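Local coordinates for protein probable N-glycosylase/DNA lyase (Thermotoga maritima, PDB 3N0U) that is a probable N-glycosylase/DNA lyase of the helix-hairpin-helix group, built of helices without any strand, at residues A[78-88]-A[100-110]. Sequence-based numbering, arbitrary orientation. Where two conformers were deposited one is given.
Sequences GFVHLPLEELA and QKRAEFIVENR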
# COMPACT_ATOMS: atom_id res chain seq x y z
N GLY A 78 -5.18 17.13 9.47
CA GLY A 78 -6.50 17.48 8.96
C GLY A 78 -7.32 16.23 8.66
O GLY A 78 -8.55 16.24 8.71
N PHE A 79 -6.66 15.12 8.33
CA PHE A 79 -7.40 13.89 8.10
C PHE A 79 -8.20 13.48 9.34
O PHE A 79 -9.22 12.83 9.23
CB PHE A 79 -6.48 12.73 7.73
CG PHE A 79 -5.81 12.87 6.39
CD1 PHE A 79 -6.56 13.16 5.26
CD2 PHE A 79 -4.44 12.75 6.28
CE1 PHE A 79 -5.95 13.28 4.01
CE2 PHE A 79 -3.83 12.87 5.06
CZ PHE A 79 -4.59 13.15 3.91
N VAL A 80 -7.68 13.83 10.51
CA VAL A 80 -8.30 13.48 11.78
C VAL A 80 -9.42 14.45 12.16
O VAL A 80 -10.48 14.02 12.64
CB VAL A 80 -7.25 13.47 12.91
CG1 VAL A 80 -7.90 13.20 14.27
CG2 VAL A 80 -6.20 12.44 12.63
N HIS A 81 -9.21 15.75 11.95
CA HIS A 81 -10.11 16.71 12.57
C HIS A 81 -10.97 17.54 11.62
O HIS A 81 -11.96 18.13 12.07
CB HIS A 81 -9.34 17.64 13.53
CG HIS A 81 -8.37 18.55 12.85
ND1 HIS A 81 -8.76 19.66 12.12
CD2 HIS A 81 -7.01 18.54 12.79
CE1 HIS A 81 -7.70 20.27 11.64
NE2 HIS A 81 -6.62 19.61 12.04
N LEU A 82 -10.63 17.64 10.34
CA LEU A 82 -11.40 18.54 9.48
C LEU A 82 -12.81 18.04 9.21
O LEU A 82 -13.03 16.85 9.02
CB LEU A 82 -10.71 18.74 8.13
CG LEU A 82 -9.44 19.59 8.13
CD1 LEU A 82 -8.78 19.52 6.77
CD2 LEU A 82 -9.74 21.04 8.45
N PRO A 83 -13.77 18.97 9.14
CA PRO A 83 -15.10 18.54 8.68
C PRO A 83 -15.07 18.11 7.24
O PRO A 83 -14.19 18.51 6.50
CB PRO A 83 -15.97 19.80 8.82
CG PRO A 83 -15.17 20.77 9.56
CD PRO A 83 -13.73 20.41 9.40
N LEU A 84 -16.06 17.32 6.85
CA LEU A 84 -16.12 16.76 5.51
C LEU A 84 -15.87 17.80 4.41
O LEU A 84 -15.05 17.57 3.52
CB LEU A 84 -17.49 16.10 5.31
CG LEU A 84 -17.77 15.56 3.93
CD1 LEU A 84 -16.73 14.53 3.55
CD2 LEU A 84 -19.17 14.93 3.89
N GLU A 85 -16.59 18.92 4.46
CA GLU A 85 -16.53 19.88 3.35
C GLU A 85 -15.14 20.49 3.22
O GLU A 85 -14.62 20.65 2.10
CB GLU A 85 -17.58 20.99 3.51
CG GLU A 85 -17.54 22.05 2.39
CD GLU A 85 -18.63 23.13 2.52
OE1 GLU A 85 -18.83 23.67 3.64
OE2 GLU A 85 -19.29 23.44 1.50
N GLU A 86 -14.50 20.80 4.35
CA GLU A 86 -13.17 21.38 4.32
C GLU A 86 -12.13 20.35 3.88
O GLU A 86 -11.16 20.69 3.19
CB GLU A 86 -12.79 21.95 5.69
CG GLU A 86 -13.34 23.37 5.95
CD GLU A 86 -14.82 23.41 6.27
OE1 GLU A 86 -15.40 22.35 6.59
OE2 GLU A 86 -15.41 24.52 6.22
N LEU A 87 -12.28 19.11 4.29
CA LEU A 87 -11.37 18.06 3.84
C LEU A 87 -11.51 17.85 2.34
O LEU A 87 -10.52 17.74 1.63
CB LEU A 87 -11.65 16.76 4.60
CG LEU A 87 -10.77 15.58 4.21
CD1 LEU A 87 -9.30 15.96 4.36
CD2 LEU A 87 -11.12 14.37 5.05
N ALA A 88 -12.74 17.81 1.84
CA ALA A 88 -12.94 17.64 0.40
C ALA A 88 -12.29 18.80 -0.35
O ALA A 88 -11.70 18.61 -1.43
CB ALA A 88 -14.41 17.54 0.06
N GLN A 100 -14.64 14.47 -3.07
CA GLN A 100 -15.79 14.34 -2.19
C GLN A 100 -15.87 12.93 -1.63
O GLN A 100 -16.01 12.73 -0.42
CB GLN A 100 -17.09 14.71 -2.90
CG GLN A 100 -18.30 14.68 -2.01
CD GLN A 100 -18.31 15.78 -0.96
OE1 GLN A 100 -17.79 16.89 -1.16
NE2 GLN A 100 -18.94 15.48 0.17
N LYS A 101 -15.77 11.94 -2.49
CA LYS A 101 -15.94 10.58 -2.03
C LYS A 101 -14.78 10.15 -1.13
O LYS A 101 -14.99 9.48 -0.12
CB LYS A 101 -16.10 9.63 -3.23
CG LYS A 101 -16.74 8.33 -2.89
CD LYS A 101 -18.19 8.54 -2.39
CE LYS A 101 -18.40 8.02 -1.00
NZ LYS A 101 -19.85 7.91 -0.69
N ARG A 102 -13.55 10.51 -1.47
CA ARG A 102 -12.42 10.14 -0.61
C ARG A 102 -12.53 10.83 0.74
O ARG A 102 -12.22 10.23 1.77
CB ARG A 102 -11.08 10.49 -1.26
CG ARG A 102 -10.80 9.76 -2.58
CD ARG A 102 -10.66 8.25 -2.44
NE ARG A 102 -10.58 7.66 -3.77
CZ ARG A 102 -11.64 7.41 -4.55
NH1 ARG A 102 -12.88 7.67 -4.13
NH2 ARG A 102 -11.45 6.92 -5.76
N ALA A 103 -12.97 12.08 0.75
CA ALA A 103 -13.16 12.79 2.02
C ALA A 103 -14.19 12.04 2.88
O ALA A 103 -14.01 11.91 4.09
CB ALA A 103 -13.62 14.21 1.78
N GLU A 104 -15.25 11.56 2.25
CA GLU A 104 -16.30 10.86 2.97
C GLU A 104 -15.78 9.57 3.59
O GLU A 104 -16.08 9.26 4.75
CB GLU A 104 -17.49 10.59 2.04
CG GLU A 104 -18.28 11.85 1.70
CD GLU A 104 -19.37 11.66 0.67
OE1 GLU A 104 -19.57 10.53 0.20
OE2 GLU A 104 -20.04 12.67 0.34
N PHE A 105 -14.98 8.83 2.82
CA PHE A 105 -14.35 7.62 3.33
C PHE A 105 -13.51 7.92 4.56
O PHE A 105 -13.61 7.22 5.57
CB PHE A 105 -13.43 6.97 2.29
CG PHE A 105 -14.13 6.41 1.09
CD1 PHE A 105 -15.47 6.07 1.12
CD2 PHE A 105 -13.43 6.23 -0.08
CE1 PHE A 105 -16.08 5.54 -0.01
CE2 PHE A 105 -14.02 5.69 -1.20
CZ PHE A 105 -15.36 5.36 -1.17
N ILE A 106 -12.68 8.95 4.48
CA ILE A 106 -11.75 9.28 5.56
C ILE A 106 -12.54 9.67 6.82
O ILE A 106 -12.23 9.21 7.94
CB ILE A 106 -10.75 10.37 5.12
CG1 ILE A 106 -9.79 9.76 4.09
CG2 ILE A 106 -9.95 10.92 6.29
CD1 ILE A 106 -9.04 10.79 3.25
N VAL A 107 -13.53 10.53 6.65
CA VAL A 107 -14.33 10.96 7.79
C VAL A 107 -14.98 9.73 8.46
O VAL A 107 -14.97 9.59 9.70
CB VAL A 107 -15.39 11.99 7.39
CG1 VAL A 107 -16.32 12.26 8.55
CG2 VAL A 107 -14.72 13.30 6.98
N GLU A 108 -15.54 8.84 7.65
CA GLU A 108 -16.20 7.64 8.18
C GLU A 108 -15.22 6.76 8.94
O GLU A 108 -15.56 6.15 9.95
CB GLU A 108 -16.86 6.84 7.06
CG GLU A 108 -18.04 7.50 6.41
CD GLU A 108 -18.56 6.68 5.22
OE1 GLU A 108 -17.93 6.71 4.14
OE2 GLU A 108 -19.59 6.00 5.39
N ASN A 109 -13.99 6.71 8.45
CA ASN A 109 -12.98 5.84 9.04
C ASN A 109 -12.51 6.32 10.41
O ASN A 109 -11.78 5.60 11.10
CB ASN A 109 -11.79 5.71 8.10
CG ASN A 109 -12.08 4.82 6.95
OD1 ASN A 109 -13.02 4.04 6.99
ND2 ASN A 109 -11.29 4.91 5.90
N ARG A 110 -12.89 7.53 10.79
CA ARG A 110 -12.46 8.03 12.09
C ARG A 110 -12.99 7.14 13.22
O ARG A 110 -12.46 7.15 14.33
CB ARG A 110 -12.86 9.50 12.27
CG ARG A 110 -12.12 10.40 11.30
CD ARG A 110 -12.67 11.80 11.30
NE ARG A 110 -11.96 12.64 10.34
CZ ARG A 110 -12.33 13.85 9.97
NH1 ARG A 110 -13.45 14.39 10.45
NH2 ARG A 110 -11.57 14.54 9.12
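Arg110, just beyond helix 99-109, lays its guanidinium against the one-turn helix 78-81 and the residue after it, taking the carbonyls of Phe79 and Leu82 at its edge. NE and NH2 meet Phe79 O side-on, with NE 3.0 Å from Phe79 O, while NH1 and NH2 grip Leu82 O end-on. The shortest of these four hydrogen bonds runs 2.7 Å from Arg110 NH2 to Leu82 O, in the carbonyl plane and on a lone pair; NH2 lies well above the carbonyl plane of Phe79. An arm extended from CG to NE delivers the group, and its rotation is fixed by the two carbonyls in its plane, with Val80 O over one face and Val107 CG2 over the other. These carbonyl oxygens probably favour the positive charge. On the next helix, 84-93, Leu84 enters as a knob into the hole formed by Gln100, Ala103, Glu104 and Val107, its CD1 3.6 Å from Ala103 CB. The Gln100 side chain, its NE2 bonded almost straight to Glu104 OE2 (173°), crosses that of Leu84 at about a right angle. Leu87 CD2 meets Ile106 CG2 at 3.8 Å, and Ile106 CD1 reaches the Phe79 ring obliquely. Ser55 of helix 47-59 touches both Phe79 and Ile106. Within this all-helical glycosylase fold, an arginine grips carbonyls ending a one-turn helix beside a single knob-into-hole between segments 84-88 and 100-109, whose N-to-C directions differ by 130°.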